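Local coordinates for alpha-n-acetylglucosaminidase family protein (Clostridium perfringens, PDB 4A42) that probably binds carbohydrate as a family 32 carbohydrate-binding module of a bacterial family 89 glycoside hydrolase that acts as an alpha-N-acetylglucosaminidase, at residues N85-N96 with R128-V139. Residues are numbered along the deposited sequence; the frame is centred on the assembly and turned at random.
Sequences NSPLKYSIEISN and RFVRFNFNSENV
The flat guanidinium of R131 meets the carboxylate of E93 edge-on, the two planes 38° apart, and the F129 ring carries R128 CG on one face with the carbonyl oxygens of S95 and N96 at its edge. At the F134 ring the edge is taken by K89 O. These groups lie along or just beyond two antiparallel strands, 90-95 and 129-134, of a beta sandwich of the F5/8 type C (discoidin-like) fold, consistent with a CBM32 module. Their axes run 159° apart, and the paired backbone bonds of S91 with N133 and E93 with R131 fix the register. At the far end S95 O accepts from both R128 N and F129 N, a classic beta bulge.

On the face bearing S91, E93, R131 and N133, R131 grips E93 side-on: NE reaches OE1 at 2.8 Å from above the carboxylate plane, and NH2 reaches OE2 at 3.0 Å, on the syn side but tilted out of that plane. A bend at chi3 (69°) turns the guanidinium edge toward E93. N133 ND2 comes to OE1 from the opposite face of the carboxylate plane to NE and also donates to S91 OG at 2.9 Å, both acceptors lying near its amide plane; N133 OD1 bonds S64, so both ends of the amide are held.

The other face is largely apolar and looks into the sandwich, where strand 77-82 presents I78 and I80. Here I92 CD1 lies 3.9 Å from F132 CE2, and L88 CD1 is 3.9 Å from F134 CD1.

Beyond the strands, S136 OG takes the amide hydrogen of K89 N almost straight, at 2.9 Å.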
ATOM      1  N   ASN A  85      -4.018 -13.144   9.781  1.00 16.77           N
ATOM      2  CA  ASN A  85      -3.825 -14.588   9.607  1.00 18.13           C
ATOM      3  C   ASN A  85      -3.952 -15.115   8.180  1.00 17.89           C
ATOM      4  O   ASN A  85      -3.235 -16.053   7.775  1.00 22.06           O
ATOM      5  CB  ASN A  85      -4.779 -15.362  10.506  1.00 22.12           C
ATOM      6  CG  ASN A  85      -4.329 -15.383  11.937  1.00 25.15           C
ATOM      7  OD1 ASN A  85      -3.162 -15.119  12.235  1.00 25.36           O
ATOM      8  ND2 ASN A  85      -5.245 -15.711  12.840  1.00 28.79           N
ATOM      9  N   SER A  86      -4.873 -14.526   7.431  1.00 16.87           N
ATOM     10  CA  SER A  86      -5.254 -15.039   6.130  1.00 16.92           C
ATOM     11  C   SER A  86      -4.298 -14.531   5.064  1.00 14.46           C
ATOM     12  O   SER A  86      -3.772 -13.434   5.184  1.00 15.40           O
ATOM     13  CB  SER A  86      -6.688 -14.595   5.793  1.00 17.58           C
ATOM     14  OG  SER A  86      -7.652 -15.237   6.619  1.00 21.07           O
ATOM     15  N   PRO A  87      -4.085 -15.320   4.001  1.00 14.13           N
ATOM     16  CA  PRO A  87      -3.316 -14.813   2.861  1.00 13.04           C
ATOM     17  C   PRO A  87      -3.905 -13.496   2.381  1.00 12.24           C
ATOM     18  O   PRO A  87      -5.120 -13.353   2.269  1.00 13.44           O
ATOM     19  CB  PRO A  87      -3.501 -15.903   1.807  1.00 14.79           C
ATOM     20  CG  PRO A  87      -3.706 -17.151   2.633  1.00 16.63           C
ATOM     21  CD  PRO A  87      -4.547 -16.700   3.786  1.00 16.32           C
ATOM     22  N   LEU A  88      -3.045 -12.529   2.108  1.00 10.48           N
ATOM     23  CA  LEU A  88      -3.517 -11.221   1.686  1.00 10.23           C
ATOM     24  C   LEU A  88      -3.978 -11.251   0.240  1.00  9.32           C
ATOM     25  O   LEU A  88      -3.292 -11.776  -0.629  1.00 11.54           O
ATOM     26  CB  LEU A  88      -2.418 -10.179   1.871  1.00 11.98           C
ATOM     27  CG  LEU A  88      -2.861  -8.723   1.732  1.00 10.95           C
ATOM     28  CD1 LEU A  88      -3.779  -8.344   2.886  1.00 12.81           C
ATOM     29  CD2 LEU A  88      -1.650  -7.812   1.689  1.00 13.36           C
ATOM     30  N   LYS A  89      -5.158 -10.695  -0.003  1.00  8.00           N
ATOM     31  CA  LYS A  89      -5.663 -10.493  -1.351  1.00 10.50           C
ATOM     32  C   LYS A  89      -5.670  -8.998  -1.580  1.00 10.62           C
ATOM     33  O   LYS A  89      -6.263  -8.255  -0.802  1.00 10.96           O
ATOM     34  CB  LYS A  89      -7.063 -11.094  -1.507  1.00 10.82           C
ATOM     35  CG  LYS A  89      -7.078 -12.617  -1.396  1.00 11.90           C
ATOM     36  CD  LYS A  89      -8.493 -13.174  -1.331  1.00 13.94           C
ATOM     37  CE  LYS A  89      -8.467 -14.673  -1.125  1.00 19.15           C
ATOM     38  NZ  LYS A  89      -7.956 -15.353  -2.331  1.00 22.81           N
ATOM     39  N   TYR A  90      -5.005  -8.548  -2.644  1.00 10.80           N
ATOM     40  CA  TYR A  90      -4.740  -7.122  -2.805  1.00 10.95           C
ATOM     41  C   TYR A  90      -4.440  -6.765  -4.251  1.00 11.80           C
ATOM     42  O   TYR A  90      -4.106  -7.641  -5.072  1.00 12.05           O
ATOM     43  CB  TYR A  90      -3.555  -6.688  -1.922  1.00 10.13           C
ATOM     44  CG  TYR A  90      -2.208  -7.216  -2.390  1.00  8.81           C
ATOM     45  CD1 TYR A  90      -1.795  -8.507  -2.075  1.00 10.78           C
ATOM     46  CD2 TYR A  90      -1.363  -6.436  -3.183  1.00 11.47           C
ATOM     47  CE1 TYR A  90      -0.568  -9.002  -2.518  1.00 14.10           C
ATOM     48  CE2 TYR A  90      -0.127  -6.925  -3.622  1.00 13.65           C
ATOM     49  CZ  TYR A  90       0.259  -8.213  -3.287  1.00 14.16           C
ATOM     50  OH  TYR A  90       1.468  -8.741  -3.712  1.00 15.83           O
ATOM     51  N   SER A  91      -4.566  -5.474  -4.547  1.00 12.32           N
ATOM     52  CA  SER A  91      -4.071  -4.899  -5.787  1.00 12.76           C
ATOM     53  C   SER A  91      -3.383  -3.571  -5.491  1.00 12.19           C
ATOM     54  O   SER A  91      -3.586  -2.964  -4.436  1.00 13.50           O
ATOM     55  CB  SER A  91      -5.208  -4.697  -6.796  1.00 14.33           C
ATOM     56  OG  SER A  91      -6.165  -3.746  -6.338  1.00 16.20           O
ATOM     57  N   ILE A  92      -2.537  -3.158  -6.424  1.00 14.04           N
ATOM     58  CA  ILE A  92      -1.818  -1.905  -6.335  1.00 14.63           C
ATOM     59  C   ILE A  92      -2.067  -1.136  -7.622  1.00 14.85           C
ATOM     60  O   ILE A  92      -1.915  -1.684  -8.717  1.00 16.17           O
ATOM     61  CB  ILE A  92      -0.310  -2.157  -6.168  1.00 13.88           C
ATOM     62  CG1 ILE A  92      -0.046  -3.106  -4.983  1.00 13.78           C
ATOM     63  CG2 ILE A  92       0.435  -0.842  -5.968  1.00 16.80           C
ATOM     64  CD1 ILE A  92       1.438  -3.330  -4.724  1.00 15.65           C
ATOM     65  N   GLU A  93      -2.471   0.122  -7.477  1.00 15.53           N
ATOM     66  CA  GLU A  93      -2.733   1.008  -8.605  1.00 16.43           C
ATOM     67  C   GLU A  93      -1.878   2.254  -8.452  1.00 17.83           C
ATOM     68  O   GLU A  93      -1.598   2.678  -7.343  1.00 18.07           O
ATOM     69  CB  GLU A  93      -4.197   1.440  -8.626  1.00 20.04           C
ATOM     70  CG  GLU A  93      -5.211   0.360  -8.956  1.00 21.17           C
ATOM     71  CD  GLU A  93      -6.621   0.826  -8.657  1.00 23.19           C
ATOM     72  OE1 GLU A  93      -6.983   0.876  -7.469  1.00 22.54           O
ATOM     73  OE2 GLU A  93      -7.354   1.173  -9.603  1.00 24.95           O
ATOM     74  N   ILE A  94      -1.482   2.858  -9.570  1.00 19.52           N
ATOM     75  CA  ILE A  94      -0.777   4.132  -9.521  1.00 21.82           C
ATOM     76  C   ILE A  94      -1.470   5.133 -10.435  1.00 22.54           C
ATOM     77  O   ILE A  94      -2.169   4.740 -11.375  1.00 23.06           O
ATOM     78  CB  ILE A  94       0.712   3.992  -9.910  1.00 22.89           C
ATOM     79  CG1 ILE A  94       0.862   3.390 -11.312  1.00 25.22           C
ATOM     80  CG2 ILE A  94       1.450   3.149  -8.861  1.00 23.65           C
ATOM     81  CD1 ILE A  94       2.289   3.423 -11.839  1.00 23.86           C
ATOM     82  N   SER A  95      -1.287   6.419 -10.143  1.00 23.27           N
ATOM     83  CA  SER A  95      -1.863   7.483 -10.957  1.00 23.26           C
ATOM     84  C   SER A  95      -0.998   8.731 -10.905  1.00 25.15           C
ATOM     85  O   SER A  95      -0.261   8.952  -9.936  1.00 25.90           O
ATOM     86  CB  SER A  95      -3.278   7.825 -10.491  1.00 24.23           C
ATOM     87  OG  SER A  95      -3.870   8.809 -11.333  1.00 25.06           O
ATOM     88  N   ASN A  96      -1.110   9.555 -11.950  1.00 25.92           N
ATOM     89  CA  ASN A  96      -0.469  10.859 -11.984  1.00 28.48           C
ATOM     90  C   ASN A  96      -1.422  11.977 -11.611  1.00 31.37           C
ATOM     91  O   ASN A  96      -1.051  12.915 -10.926  1.00 30.40           O
ATOM     92  CB  ASN A  96       0.158  11.112 -13.351  1.00 30.20           C
ATOM     93  CG  ASN A  96       1.319  10.219 -13.608  1.00 32.87           C
ATOM     94  OD1 ASN A  96       1.992   9.796 -12.688  1.00 34.70           O
ATOM     95  ND2 ASN A  96       1.570   9.928 -14.858  1.00 35.22           N
ATOM     96  N   ARG A 128       2.313   9.816  -8.845  1.00 28.66           N
ATOM     97  CA  ARG A 128       2.095  10.609  -7.666  1.00 26.74           C
ATOM     98  C   ARG A 128       1.243   9.877  -6.611  1.00 25.68           C
ATOM     99  O   ARG A 128       1.476  10.006  -5.431  1.00 27.05           O
ATOM    100  CB  ARG A 128       1.473  11.961  -8.014  1.00 26.90           C
ATOM    101  CG  ARG A 128       1.049  12.754  -6.825  1.00 27.15           C
ATOM    102  CD  ARG A 128       0.681  14.164  -7.144  1.00 27.12           C
ATOM    103  NE  ARG A 128      -0.068  14.714  -6.039  1.00 32.28           N
ATOM    104  CZ  ARG A 128      -0.600  15.908  -6.007  1.00 34.54           C
ATOM    105  NH1 ARG A 128      -0.462  16.706  -7.046  1.00 36.44           N
ATOM    106  NH2 ARG A 128      -1.284  16.315  -4.948  1.00 35.51           N
ATOM    107  N   PHE A 129       0.274   9.093  -7.061  1.00 21.93           N
ATOM    108  CA  PHE A 129      -0.620   8.388  -6.141  1.00 21.64           C
ATOM    109  C   PHE A 129      -0.411   6.892  -6.223  1.00 22.86           C
ATOM    110  O   PHE A 129      -0.285   6.337  -7.307  1.00 24.35           O
ATOM    111  CB  PHE A 129      -2.082   8.717  -6.454  1.00 23.87           C
ATOM    112  CG  PHE A 129      -2.399  10.185  -6.404  1.00 24.71           C
ATOM    113  CD1 PHE A 129      -2.816  10.784  -5.225  1.00 26.36           C
ATOM    114  CD2 PHE A 129      -2.279  10.965  -7.536  1.00 23.43           C
ATOM    115  CE1 PHE A 129      -3.106  12.135  -5.184  1.00 26.29           C
ATOM    116  CE2 PHE A 129      -2.567  12.317  -7.498  1.00 24.10           C
ATOM    117  CZ  PHE A 129      -2.984  12.899  -6.322  1.00 25.12           C
ATOM    118  N   VAL A 130      -0.373   6.242  -5.063  1.00 20.98           N
ATOM    119  CA  VAL A 130      -0.285   4.795  -5.010  1.00 20.84           C
ATOM    120  C   VAL A 130      -1.445   4.300  -4.161  1.00 20.23           C
ATOM    121  O   VAL A 130      -1.569   4.664  -2.986  1.00 19.97           O
ATOM    122  CB  VAL A 130       1.071   4.320  -4.445  1.00 19.42           C
ATOM    123  CG1 VAL A 130       1.254   2.826  -4.677  1.00 20.73           C
ATOM    124  CG2 VAL A 130       2.219   5.100  -5.085  1.00 21.29           C
ATOM    125  N   ARG A 131      -2.305   3.483  -4.769  1.00 17.76           N
ATOM    126  CA  ARG A 131      -3.504   3.005  -4.107  1.00 17.13           C
ATOM    127  C   ARG A 131      -3.468   1.491  -3.923  1.00 17.52           C
ATOM    128  O   ARG A 131      -3.132   0.744  -4.842  1.00 19.23           O
ATOM    129  CB  ARG A 131      -4.767   3.436  -4.864  1.00 16.84           C
ATOM    130  CG  ARG A 131      -6.062   3.027  -4.154  1.00 17.78           C
ATOM    131  CD  ARG A 131      -7.270   3.734  -4.742  1.00 22.61           C
ATOM    132  NE  ARG A 131      -7.575   3.268  -6.087  1.00 24.32           N
ATOM    133  CZ  ARG A 131      -8.497   3.820  -6.870  1.00 27.96           C
ATOM    134  NH1 ARG A 131      -9.200   4.856  -6.428  1.00 29.19           N
ATOM    135  NH2 ARG A 131      -8.717   3.335  -8.088  1.00 29.00           N
ATOM    136  N   PHE A 132      -3.792   1.063  -2.705  1.00 16.01           N
ATOM    137  CA  PHE A 132      -3.799  -0.339  -2.311  1.00 15.89           C
ATOM    138  C   PHE A 132      -5.226  -0.734  -2.000  1.00 14.07           C
ATOM    139  O   PHE A 132      -5.897  -0.081  -1.208  1.00 16.02           O
ATOM    140  CB  PHE A 132      -2.924  -0.546  -1.061  1.00 16.39           C
ATOM    141  CG  PHE A 132      -1.474  -0.231  -1.288  1.00 15.88           C
ATOM    142  CD1 PHE A 132      -1.027   1.085  -1.272  1.00 16.63           C
ATOM    143  CD2 PHE A 132      -0.556  -1.244  -1.524  1.00 15.96           C
ATOM    144  CE1 PHE A 132       0.306   1.383  -1.507  1.00 17.61           C
ATOM    145  CE2 PHE A 132       0.788  -0.950  -1.739  1.00 15.28           C
ATOM    146  CZ  PHE A 132       1.214   0.369  -1.743  1.00 15.38           C
ATOM    147  N   ASN A 133      -5.699  -1.800  -2.626  1.00 14.72           N
ATOM    148  CA  ASN A 133      -7.024  -2.303  -2.324  1.00 15.34           C
ATOM    149  C   ASN A 133      -6.884  -3.676  -1.712  1.00 13.32           C
ATOM    150  O   ASN A 133      -6.085  -4.482  -2.178  1.00 14.86           O
ATOM    151  CB  ASN A 133      -7.855  -2.350  -3.601  1.00 20.91           C
ATOM    152  CG  ASN A 133      -7.737  -1.069  -4.400  1.00 23.90           C
ATOM    153  OD1 ASN A 133      -8.217  -0.016  -3.971  1.00 23.88           O
ATOM    154  ND2 ASN A 133      -7.061  -1.140  -5.547  1.00 26.11           N
ATOM    155  N   PHE A 134      -7.633  -3.932  -0.645  1.00 13.08           N
ATOM    156  CA  PHE A 134      -7.531  -5.209   0.052  1.00 11.55           C
ATOM    157  C   PHE A 134      -8.884  -5.891   0.076  1.00 14.77           C
ATOM    158  O   PHE A 134      -9.872  -5.305   0.502  1.00 16.20           O
ATOM    159  CB  PHE A 134      -7.012  -5.011   1.478  1.00 12.45           C
ATOM    160  CG  PHE A 134      -5.687  -4.314   1.540  1.00 12.00           C
ATOM    161  CD1 PHE A 134      -4.532  -4.971   1.157  1.00 14.47           C
ATOM    162  CD2 PHE A 134      -5.595  -2.998   1.960  1.00 14.54           C
ATOM    163  CE1 PHE A 134      -3.306  -4.340   1.195  1.00 13.45           C
ATOM    164  CE2 PHE A 134      -4.354  -2.350   2.007  1.00 15.27           C
ATOM    165  CZ  PHE A 134      -3.211  -3.027   1.631  1.00 13.51           C
ATOM    166  N   ASN A 135      -8.929  -7.113  -0.433  1.00 15.84           N
ATOM    167  CA  ASN A 135     -10.174  -7.864  -0.454  1.00 16.25           C
ATOM    168  C   ASN A 135     -10.212  -9.156   0.345  1.00 16.72           C
ATOM    169  O   ASN A 135     -11.134  -9.919   0.201  1.00 20.19           O
ATOM    170  CB  ASN A 135     -10.673  -8.095  -1.873  1.00 18.77           C
ATOM    171  CG  ASN A 135      -9.730  -8.909  -2.685  1.00 21.91           C
ATOM    172  OD1 ASN A 135      -8.715  -8.410  -3.115  1.00 23.41           O
ATOM    173  ND2 ASN A 135     -10.076 -10.166  -2.932  1.00 22.12           N
ATOM    174  N   SER A 136      -9.197  -9.418   1.150  1.00 13.16           N
ATOM    175  CA  SER A 136      -9.218 -10.579   2.009  1.00 13.17           C
ATOM    176  C   SER A 136      -9.856 -10.238   3.356  1.00 15.40           C
ATOM    177  O   SER A 136     -10.201  -9.100   3.622  1.00 17.49           O
ATOM    178  CB  SER A 136      -7.824 -11.164   2.197  1.00 13.31           C
ATOM    179  OG  SER A 136      -6.866 -10.147   2.286  1.00 14.03           O
ATOM    180  N   GLU A 137     -10.028 -11.264   4.171  1.00 15.28           N
ATOM    181  CA  GLU A 137     -10.504 -11.102   5.527  1.00 20.39           C
ATOM    182  C   GLU A 137      -9.315 -10.935   6.472  1.00 18.89           C
ATOM    183  O   GLU A 137      -8.215 -11.323   6.160  1.00 17.79           O
ATOM    184  CB  GLU A 137     -11.315 -12.323   5.928  1.00 25.63           C
ATOM    185  CG  GLU A 137     -12.588 -12.504   5.134  1.00 29.75           C
ATOM    186  CD  GLU A 137     -13.503 -11.301   5.246  1.00 36.58           C
ATOM    187  OE1 GLU A 137     -13.599 -10.757   6.358  1.00 40.03           O
ATOM    188  OE2 GLU A 137     -14.119 -10.892   4.244  1.00 37.45           O
ATOM    189  N   ASN A 138      -9.718 -10.477   7.720  0.62 19.96           N
ATOM    190  CA  ASN A 138      -8.744 -10.145   8.766  0.62 20.51           C
ATOM    191  C   ASN A 138      -7.515  -9.379   8.281  0.62 17.18           C
ATOM    192  O   ASN A 138      -6.389  -9.698   8.663  0.62 17.96           O
ATOM    193  CB  ASN A 138      -8.322 -11.385   9.576  0.62 23.36           C
ATOM    194  CG  ASN A 138      -7.803 -12.522   8.709  0.62 22.02           C
ATOM    195  OD1 ASN A 138      -6.692 -12.463   8.172  0.62 22.83           O
ATOM    196  ND2 ASN A 138      -8.598 -13.580   8.590  0.62 22.08           N
ATOM    197  N   VAL A 139      -7.828  -8.309   7.451  1.00 14.59           N
ATOM    198  CA  VAL A 139      -6.664  -7.539   7.032  1.00 12.67           C
ATOM    199  C   VAL A 139      -6.022  -6.753   8.165  1.00 11.14           C
ATOM    200  O   VAL A 139      -6.687  -5.977   8.812  1.00 12.65           O
ATOM    201  CB  VAL A 139      -7.088  -6.545   5.925  1.00 13.85           C
ATOM    202  CG1 VAL A 139      -5.972  -5.611   5.559  1.00 15.32           C
ATOM    203  CG2 VAL A 139      -7.566  -7.297   4.704  1.00 17.13           C
TER
HETATM  204  O   HOH W   1      -4.632 -11.401   6.736  1.00 19.75           O